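Local coordinates for uncharacterized protein (Enterococcus faecalis, PDB 3PM7) that is of unknown function but belongs to the PC4 transcriptional coactivator family, whose best-known members bind single-stranded DNA, so it may likewise bind nucleic acid, at residues A[3-15]-A[26-39]. Residues are numbered along the deposited sequence; the frame is centred on the assembly and turned at random.
With SO4 (sulfate ion), chain C.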
ATOM      1  N   GLU A   3      -8.413  -1.737  21.906  1.00 95.60           N
ATOM      2  CA  GLU A   3      -8.379  -3.190  21.904  1.00 88.50           C
ATOM      3  C   GLU A   3      -9.183  -3.665  20.703  1.00 78.65           C
ATOM      4  O   GLU A   3      -9.180  -4.848  20.361  1.00 78.31           O
ATOM      5  CB  GLU A   3      -8.981  -3.757  23.192  1.00 94.42           C
ATOM      6  CG  GLU A   3      -8.619  -2.990  24.456  1.00 99.98           C
ATOM      7  CD  GLU A   3      -9.575  -1.841  24.740  1.00104.92           C
ATOM      8  OE1 GLU A   3     -10.697  -1.838  24.183  1.00104.68           O
ATOM      9  OE2 GLU A   3      -9.205  -0.940  25.524  1.00108.49           O
ATOM     10  N   GLU A   4      -9.881  -2.728  20.070  1.00 70.60           N
ATOM     11  CA  GLU A   4     -10.654  -3.033  18.879  1.00 60.13           C
ATOM     12  C   GLU A   4      -9.709  -3.255  17.710  1.00 50.18           C
ATOM     13  O   GLU A   4      -9.863  -4.200  16.935  1.00 47.71           O
ATOM     14  CB  GLU A   4     -11.637  -1.908  18.574  1.00 62.77           C
ATOM     15  CG  GLU A   4     -12.819  -2.352  17.745  1.00 67.31           C
ATOM     16  CD  GLU A   4     -13.908  -1.303  17.678  1.00 71.80           C
ATOM     17  OE1 GLU A   4     -13.981  -0.452  18.597  1.00 75.10           O
ATOM     18  OE2 GLU A   4     -14.689  -1.328  16.704  1.00 70.29           O
ATOM     19  N   PHE A   5      -8.713  -2.392  17.588  1.00 47.35           N
ATOM     20  CA  PHE A   5      -7.682  -2.595  16.584  1.00 46.33           C
ATOM     21  C   PHE A   5      -6.952  -3.929  16.807  1.00 47.79           C
ATOM     22  O   PHE A   5      -6.676  -4.659  15.856  1.00 48.81           O
ATOM     23  CB  PHE A   5      -6.708  -1.413  16.573  1.00 43.29           C
ATOM     24  CG  PHE A   5      -7.246  -0.182  15.882  1.00 38.74           C
ATOM     25  CD1 PHE A   5      -7.954  -0.286  14.690  1.00 34.64           C
ATOM     26  CD2 PHE A   5      -7.065   1.076  16.437  1.00 33.84           C
ATOM     27  CE1 PHE A   5      -8.429   0.830  14.054  1.00 32.93           C
ATOM     28  CE2 PHE A   5      -7.536   2.207  15.811  1.00 33.49           C
ATOM     29  CZ  PHE A   5      -8.224   2.092  14.606  1.00 34.02           C
ATOM     30  N   SER A   6      -6.671  -4.270  18.060  1.00 50.68           N
ATOM     31  CA  SER A   6      -5.908  -5.486  18.348  1.00 52.96           C
ATOM     32  C   SER A   6      -6.652  -6.735  17.890  1.00 50.45           C
ATOM     33  O   SER A   6      -6.045  -7.724  17.494  1.00 53.13           O
ATOM     34  CB  SER A   6      -5.583  -5.590  19.840  1.00 57.07           C
ATOM     35  OG  SER A   6      -6.731  -5.968  20.584  1.00 60.41           O
ATOM     36  N   TYR A   7      -7.977  -6.685  17.946  1.00 44.63           N
ATOM     37  CA  TYR A   7      -8.794  -7.781  17.455  1.00 37.56           C
ATOM     38  C   TYR A   7      -8.827  -7.822  15.916  1.00 36.01           C
ATOM     39  O   TYR A   7      -8.849  -8.895  15.295  1.00 36.84           O
ATOM     40  CB  TYR A   7     -10.211  -7.645  18.014  1.00 40.12           C
ATOM     41  CG  TYR A   7     -11.133  -8.779  17.622  1.00 49.25           C
ATOM     42  CD1 TYR A   7     -12.107  -8.603  16.637  1.00 49.01           C
ATOM     43  CD2 TYR A   7     -11.029 -10.033  18.237  1.00 51.44           C
ATOM     44  CE1 TYR A   7     -12.955  -9.641  16.276  1.00 46.76           C
ATOM     45  CE2 TYR A   7     -11.869 -11.074  17.882  1.00 49.89           C
ATOM     46  CZ  TYR A   7     -12.831 -10.871  16.903  1.00 49.74           C
ATOM     47  OH  TYR A   7     -13.661 -11.902  16.535  1.00 50.41           O
ATOM     48  N   GLU A   8      -8.844  -6.649  15.297  1.00 33.66           N
ATOM     49  CA  GLU A   8      -8.972  -6.562  13.842  1.00 34.90           C
ATOM     50  C   GLU A   8      -7.654  -6.862  13.117  1.00 33.14           C
ATOM     51  O   GLU A   8      -7.658  -7.407  12.011  1.00 33.36           O
ATOM     52  CB  GLU A   8      -9.525  -5.186  13.454  1.00 33.72           C
ATOM     53  CG  GLU A   8     -10.927  -4.943  14.030  1.00 38.77           C
ATOM     54  CD  GLU A   8     -11.446  -3.545  13.752  1.00 44.87           C
ATOM     55  OE1 GLU A   8     -12.610  -3.427  13.328  1.00 47.77           O
ATOM     56  OE2 GLU A   8     -10.696  -2.566  13.952  1.00 47.82           O
ATOM     57  N   ILE A   9      -6.529  -6.531  13.740  1.00 33.48           N
ATOM     58  CA  ILE A   9      -5.225  -6.848  13.151  1.00 30.45           C
ATOM     59  C   ILE A   9      -4.912  -8.318  13.366  1.00 34.55           C
ATOM     60  O   ILE A   9      -4.707  -8.761  14.493  1.00 39.83           O
ATOM     61  CB  ILE A   9      -4.119  -5.939  13.728  1.00 33.95           C
ATOM     62  CG1 ILE A   9      -4.392  -4.487  13.298  1.00 35.69           C
ATOM     63  CG2 ILE A   9      -2.729  -6.386  13.244  1.00 29.91           C
ATOM     64  CD1 ILE A   9      -3.479  -3.466  13.911  1.00 38.80           C
ATOM     65  N   LEU A  10      -4.904  -9.092  12.288  1.00 34.78           N
ATOM     66  CA  LEU A  10      -4.741 -10.531  12.421  1.00 32.52           C
ATOM     67  C   LEU A  10      -3.267 -10.887  12.430  1.00 35.30           C
ATOM     68  O   LEU A  10      -2.843 -11.778  13.158  1.00 34.76           O
ATOM     69  CB  LEU A  10      -5.459 -11.275  11.300  1.00 31.74           C
ATOM     70  CG  LEU A  10      -6.931 -10.862  11.111  1.00 33.36           C
ATOM     71  CD1 LEU A  10      -7.570 -11.631   9.969  1.00 32.15           C
ATOM     72  CD2 LEU A  10      -7.710 -11.064  12.387  1.00 29.33           C
ATOM     73  N   GLU A  11      -2.494 -10.183  11.615  1.00 33.71           N
ATOM     74  CA  GLU A  11      -1.070 -10.443  11.500  1.00 36.46           C
ATOM     75  C   GLU A  11      -0.353  -9.141  11.186  1.00 36.64           C
ATOM     76  O   GLU A  11      -0.755  -8.406  10.286  1.00 31.13           O
ATOM     77  CB  GLU A  11      -0.805 -11.466  10.394  1.00 39.13           C
ATOM     78  CG  GLU A  11       0.609 -12.017  10.373  1.00 47.58           C
ATOM     79  CD  GLU A  11       0.858 -12.948   9.200  1.00 60.08           C
ATOM     80  OE1 GLU A  11       0.058 -12.937   8.237  1.00 64.73           O
ATOM     81  OE2 GLU A  11       1.858 -13.695   9.234  1.00 67.86           O
ATOM     82  N   GLU A  12       0.703  -8.838  11.927  1.00 37.83           N
ATOM     83  CA  GLU A  12       1.549  -7.707  11.544  1.00 39.91           C
ATOM     84  C   GLU A  12       2.605  -8.263  10.633  1.00 39.34           C
ATOM     85  O   GLU A  12       3.489  -8.990  11.076  1.00 39.49           O
ATOM     86  CB  GLU A  12       2.146  -7.005  12.767  1.00 42.50           C
ATOM     87  CG  GLU A  12       1.062  -6.680  13.796  1.00 53.37           C
ATOM     88  CD  GLU A  12       1.536  -5.836  14.967  1.00 62.25           C
ATOM     89  OE1 GLU A  12       2.757  -5.579  15.087  1.00 63.74           O
ATOM     90  OE2 GLU A  12       0.665  -5.428  15.770  1.00 63.51           O
ATOM     91  N   VAL A  13       2.508  -7.923   9.350  1.00 33.21           N
ATOM     92  CA  VAL A  13       3.355  -8.528   8.341  1.00 33.67           C
ATOM     93  C   VAL A  13       4.690  -7.782   8.086  1.00 38.36           C
ATOM     94  O   VAL A  13       5.713  -8.411   7.834  1.00 38.59           O
ATOM     95  CB  VAL A  13       2.597  -8.646   7.009  1.00 34.40           C
ATOM     96  CG1 VAL A  13       3.487  -9.320   5.999  1.00 37.79           C
ATOM     97  CG2 VAL A  13       1.330  -9.464   7.201  1.00 29.31           C
ATOM     98  N   ALA A  14       4.671  -6.453   8.121  1.00 34.50           N
ATOM     99  CA  ALA A  14       5.877  -5.669   7.853  1.00 43.29           C
ATOM    100  C   ALA A  14       5.767  -4.263   8.421  1.00 42.37           C
ATOM    101  O   ALA A  14       4.690  -3.657   8.400  1.00 34.34           O
ATOM    102  CB  ALA A  14       6.150  -5.600   6.345  1.00 46.11           C
ATOM    103  N   VAL A  15       6.890  -3.748   8.920  1.00 40.90           N
ATOM    104  CA  VAL A  15       6.994  -2.350   9.313  1.00 37.71           C
ATOM    105  C   VAL A  15       7.907  -1.706   8.287  1.00 39.18           C
ATOM    106  O   VAL A  15       9.083  -2.064   8.200  1.00 40.06           O
ATOM    107  CB  VAL A  15       7.621  -2.186  10.718  1.00 42.94           C
ATOM    108  CG1 VAL A  15       7.837  -0.710  11.045  1.00 45.28           C
ATOM    109  CG2 VAL A  15       6.748  -2.851  11.779  1.00 42.42           C
ATOM    110  N   GLU A  26       2.797   0.476   7.827  1.00 34.04           N
ATOM    111  CA  GLU A  26       2.793  -0.963   8.095  1.00 32.56           C
ATOM    112  C   GLU A  26       2.038  -1.745   7.045  1.00 35.02           C
ATOM    113  O   GLU A  26       1.024  -1.292   6.568  1.00 31.59           O
ATOM    114  CB  GLU A  26       2.116  -1.245   9.451  1.00 33.05           C
ATOM    115  CG  GLU A  26       2.914  -0.852  10.692  1.00 36.91           C
ATOM    116  CD  GLU A  26       2.135  -1.075  11.988  1.00 47.11           C
ATOM    117  OE1 GLU A  26       1.167  -1.890  12.007  1.00 46.06           O
ATOM    118  OE2 GLU A  26       2.496  -0.429  13.001  1.00 50.79           O
ATOM    119  N   LEU A  27       2.516  -2.933   6.703  1.00 35.11           N
ATOM    120  CA  LEU A  27       1.676  -3.889   5.999  1.00 30.31           C
ATOM    121  C   LEU A  27       1.121  -4.847   7.043  1.00 31.90           C
ATOM    122  O   LEU A  27       1.888  -5.576   7.690  1.00 31.18           O
ATOM    123  CB  LEU A  27       2.488  -4.691   4.984  1.00 29.60           C
ATOM    124  CG  LEU A  27       1.638  -5.720   4.226  1.00 30.01           C
ATOM    125  CD1 LEU A  27       0.703  -4.970   3.262  1.00 31.28           C
ATOM    126  CD2 LEU A  27       2.519  -6.690   3.449  1.00 34.02           C
ATOM    127  N   ASN A  28      -0.197  -4.848   7.225  1.00 28.00           N
ATOM    128  CA  ASN A  28      -0.866  -5.796   8.138  1.00 26.64           C
ATOM    129  C   ASN A  28      -1.951  -6.577   7.431  1.00 29.03           C
ATOM    130  O   ASN A  28      -2.494  -6.104   6.434  1.00 27.98           O
ATOM    131  CB  ASN A  28      -1.535  -5.053   9.300  1.00 24.29           C
ATOM    132  CG  ASN A  28      -0.522  -4.382  10.212  1.00 32.08           C
ATOM    133  OD1 ASN A  28       0.469  -4.995  10.591  1.00 37.53           O
ATOM    134  ND2 ASN A  28      -0.761  -3.124  10.558  1.00 30.67           N
ATOM    135  N   LEU A  29      -2.281  -7.761   7.955  1.00 28.79           N
ATOM    136  CA  LEU A  29      -3.473  -8.482   7.502  1.00 29.90           C
ATOM    137  C   LEU A  29      -4.601  -8.174   8.476  1.00 27.78           C
ATOM    138  O   LEU A  29      -4.464  -8.361   9.681  1.00 30.96           O
ATOM    139  CB  LEU A  29      -3.231  -9.995   7.424  1.00 31.17           C
ATOM    140  CG  LEU A  29      -4.461 -10.806   6.986  1.00 33.60           C
ATOM    141  CD1 LEU A  29      -4.703 -10.558   5.508  1.00 31.58           C
ATOM    142  CD2 LEU A  29      -4.280 -12.306   7.238  1.00 35.30           C
ATOM    143  N   ILE A  30      -5.713  -7.673   7.961  1.00 25.03           N
ATOM    144  CA  ILE A  30      -6.727  -7.096   8.822  1.00 27.45           C
ATOM    145  C   ILE A  30      -8.122  -7.554   8.432  1.00 28.19           C
ATOM    146  O   ILE A  30      -8.436  -7.669   7.233  1.00 27.82           O
ATOM    147  CB  ILE A  30      -6.687  -5.561   8.741  1.00 28.99           C
ATOM    148  CG1 ILE A  30      -5.335  -5.061   9.240  1.00 30.40           C
ATOM    149  CG2 ILE A  30      -7.793  -4.939   9.589  1.00 29.90           C
ATOM    150  CD1 ILE A  30      -5.338  -3.617   9.578  1.00 26.42           C
ATOM    151  N   SER A  31      -8.939  -7.833   9.444  1.00 28.91           N
ATOM    152  CA  SER A  31     -10.356  -8.050   9.243  1.00 27.62           C
ATOM    153  C   SER A  31     -11.060  -6.825   9.828  1.00 30.72           C
ATOM    154  O   SER A  31     -11.101  -6.672  11.041  1.00 31.55           O
ATOM    155  CB  SER A  31     -10.822  -9.322   9.971  1.00 33.36           C
ATOM    156  OG  SER A  31     -12.210  -9.593   9.733  1.00 30.22           O
ATOM    157  N   TRP A  32     -11.575  -5.930   8.981  1.00 28.82           N
ATOM    158  CA  TRP A  32     -12.402  -4.820   9.490  1.00 31.11           C
ATOM    159  C   TRP A  32     -13.780  -5.339   9.880  1.00 33.45           C
ATOM    160  O   TRP A  32     -14.517  -5.848   9.034  1.00 32.99           O
ATOM    161  CB  TRP A  32     -12.560  -3.688   8.441  1.00 28.38           C
ATOM    162  CG  TRP A  32     -11.244  -3.088   7.966  1.00 31.52           C
ATOM    163  CD1 TRP A  32     -10.751  -3.097   6.688  1.00 33.47           C
ATOM    164  CD2 TRP A  32     -10.277  -2.383   8.761  1.00 28.90           C
ATOM    165  NE1 TRP A  32      -9.541  -2.450   6.648  1.00 31.29           N
ATOM    166  CE2 TRP A  32      -9.231  -2.002   7.904  1.00 31.90           C
ATOM    167  CE3 TRP A  32     -10.198  -2.036  10.113  1.00 33.94           C
ATOM    168  CZ2 TRP A  32      -8.117  -1.292   8.355  1.00 38.89           C
ATOM    169  CZ3 TRP A  32      -9.101  -1.325  10.554  1.00 36.26           C
ATOM    170  CH2 TRP A  32      -8.075  -0.957   9.679  1.00 37.71           C
ATOM    171  N   ASN A  33     -14.124  -5.224  11.164  1.00 34.93           N
ATOM    172  CA  ASN A  33     -15.461  -5.551  11.637  1.00 36.21           C
ATOM    173  C   ASN A  33     -15.965  -6.909  11.166  1.00 35.32           C
ATOM    174  O   ASN A  33     -17.115  -7.015  10.752  1.00 35.25           O
ATOM    175  CB  ASN A  33     -16.475  -4.485  11.195  1.00 41.28           C
ATOM    176  CG  ASN A  33     -16.104  -3.092  11.649  1.00 47.05           C
ATOM    177  OD1 ASN A  33     -15.172  -2.484  11.119  1.00 52.49           O
ATOM    178  ND2 ASN A  33     -16.851  -2.564  12.614  1.00 41.04           N
ATOM    179  N   GLY A  34     -15.130  -7.948  11.227  1.00 29.02           N
ATOM    180  CA  GLY A  34     -15.585  -9.299  10.915  1.00 27.27           C
ATOM    181  C   GLY A  34     -15.683  -9.583   9.421  1.00 32.33           C
ATOM    182  O   GLY A  34     -16.171 -10.636   9.002  1.00 35.36           O
ATOM    183  N   ARG A  35     -15.220  -8.646   8.605  1.00 27.93           N
ATOM    184  CA  ARG A  35     -15.246  -8.826   7.161  1.00 32.73           C
ATOM    185  C   ARG A  35     -14.090  -9.740   6.712  1.00 36.05           C
ATOM    186  O   ARG A  35     -13.150  -9.986   7.480  1.00 34.01           O
ATOM    187  CB  ARG A  35     -15.137  -7.451   6.467  1.00 34.81           C
ATOM    188  CG  ARG A  35     -16.343  -6.525   6.712  1.00 35.31           C
ATOM    189  CD  ARG A  35     -17.590  -7.120   6.103  1.00 39.08           C
ATOM    190  NE  ARG A  35     -17.508  -7.046   4.648  1.00 41.48           N
ATOM    191  CZ  ARG A  35     -18.136  -7.884   3.831  1.00 45.47           C
ATOM    192  NH1 ARG A  35     -18.865  -8.873   4.327  1.00 43.40           N
ATOM    193  NH2 ARG A  35     -18.026  -7.744   2.523  1.00 49.99           N
ATOM    194  N   PRO A  36     -14.161 -10.259   5.473  1.00 35.67           N
ATOM    195  CA  PRO A  36     -13.047 -11.057   4.965  1.00 35.22           C
ATOM    196  C   PRO A  36     -11.715 -10.319   5.110  1.00 32.73           C
ATOM    197  O   PRO A  36     -11.643  -9.111   4.854  1.00 32.31           O
ATOM    198  CB  PRO A  36     -13.419 -11.263   3.500  1.00 37.44           C
ATOM    199  CG  PRO A  36     -14.950 -11.410   3.571  1.00 38.74           C
ATOM    200  CD  PRO A  36     -15.358 -10.375   4.612  1.00 41.37           C
ATOM    201  N   PRO A  37     -10.665 -11.040   5.558  1.00 30.04           N
ATOM    202  CA  PRO A  37      -9.369 -10.410   5.806  1.00 28.58           C
ATOM    203  C   PRO A  37      -8.741  -9.870   4.547  1.00 28.48           C
ATOM    204  O   PRO A  37      -8.857 -10.468   3.479  1.00 30.10           O
ATOM    205  CB  PRO A  37      -8.507 -11.564   6.371  1.00 27.66           C
ATOM    206  CG  PRO A  37      -9.510 -12.549   6.936  1.00 28.58           C
ATOM    207  CD  PRO A  37     -10.681 -12.462   5.963  1.00 30.87           C
ATOM    208  N   LYS A  38      -8.055  -8.742   4.682  1.00 27.30           N
ATOM    209  CA  LYS A  38      -7.372  -8.130   3.560  1.00 31.14           C
ATOM    210  C   LYS A  38      -6.038  -7.527   4.000  1.00 29.15           C
ATOM    211  O   LYS A  38      -5.887  -7.085   5.133  1.00 31.89           O
ATOM    212  CB  LYS A  38      -8.262  -7.052   2.942  1.00 34.77           C
ATOM    213  CG  LYS A  38      -9.426  -7.609   2.115  1.00 40.59           C
ATOM    214  CD  LYS A  38     -10.330  -6.522   1.517  1.00 42.35           C
ATOM    215  CE  LYS A  38     -11.603  -7.144   0.931  1.00 51.68           C
ATOM    216  NZ  LYS A  38     -12.529  -6.140   0.285  1.00 61.12           N
ATOM    217  N   PHE A  39      -5.067  -7.499   3.100  1.00 28.91           N
ATOM    218  CA  PHE A  39      -3.842  -6.773   3.370  1.00 29.62           C
ATOM    219  C   PHE A  39      -4.104  -5.275   3.358  1.00 34.64           C
ATOM    220  O   PHE A  39      -4.879  -4.780   2.552  1.00 36.59           O
ATOM    221  CB  PHE A  39      -2.767  -7.165   2.362  1.00 33.80           C
ATOM    222  CG  PHE A  39      -2.273  -8.566   2.555  1.00 40.03           C
ATOM    223  CD1 PHE A  39      -2.709  -9.593   1.730  1.00 44.98           C
ATOM    224  CD2 PHE A  39      -1.398  -8.861   3.587  1.00 40.78           C
ATOM    225  CE1 PHE A  39      -2.258 -10.890   1.918  1.00 47.82           C
ATOM    226  CE2 PHE A  39      -0.954 -10.163   3.799  1.00 44.45           C
ATOM    227  CZ  PHE A  39      -1.371 -11.176   2.959  1.00 47.00           C
TER
HETATM  228  S   SO4 C  81     -20.734  -9.049   1.000  1.00134.38           S
HETATM  229  O1  SO4 C  81     -19.590  -8.585   0.217  1.00133.11           O
HETATM  230  O2  SO4 C  81     -21.438  -7.898   1.556  1.00134.83           O
HETATM  231  O3  SO4 C  81     -21.640  -9.803   0.139  1.00136.82           O
HETATM  232  O4  SO4 C  81     -20.275  -9.912   2.085  1.00132.72           O
HETATM  233  O   HOH W   1       3.442  -4.564  10.958  1.00 43.57           O
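Glu-8 lays its side chain across the rim of the Trp-32 indole, with OE2 3.9 Å from CE3 of Trp-32 and the carboxylate turned 88° from the ring plane. CG of Glu-8 is anti to the carbonyl carbon (chi1 -62°) and the chain runs out extended, which brings OE1 to the backbone N of Asn-33 at 3.2 Å. That N-H comes to the anti side of the carboxylate, 31° out of its plane. Glu-8 O also accepts from Ser-31 N, so the last residue of helix 3-8 holds residues 31-33 by two bonds, one from its backbone and one from its side chain. Ile-30 CG2 sits over the centre of one indole face, and Phe-5 CE1 meets Trp-32 CZ3 at the ring edge. Beyond the helix, strands 9-18 and 24-30 form an antiparallel hairpin at one edge of the four-stranded sheet of this PC4-like fold. Two classic beta bulges interrupt it. The N-H groups of Leu-10 and Glu-11 both point to Leu-29 O, the second in a weak bond; Val-13 and Ala-14 both donate to Leu-27 O. The Leu-10 side chain points toward segment 26-39, and its CD1 touches Pro-37 CG at 3.7 Å. Val-13 CG1 lies alongside Leu-27 CD2 at 3.8 Å, while CG2 meets the edge of the Phe-39 ring. Met-72 of the second subunit packs on both Val-13 and Leu-27. On the side bearing Glu-12, Asn-28 OD1 lies 3.1 Å from Glu-12 CA and accepts from a water that also bonds weakly to Ala-14 O.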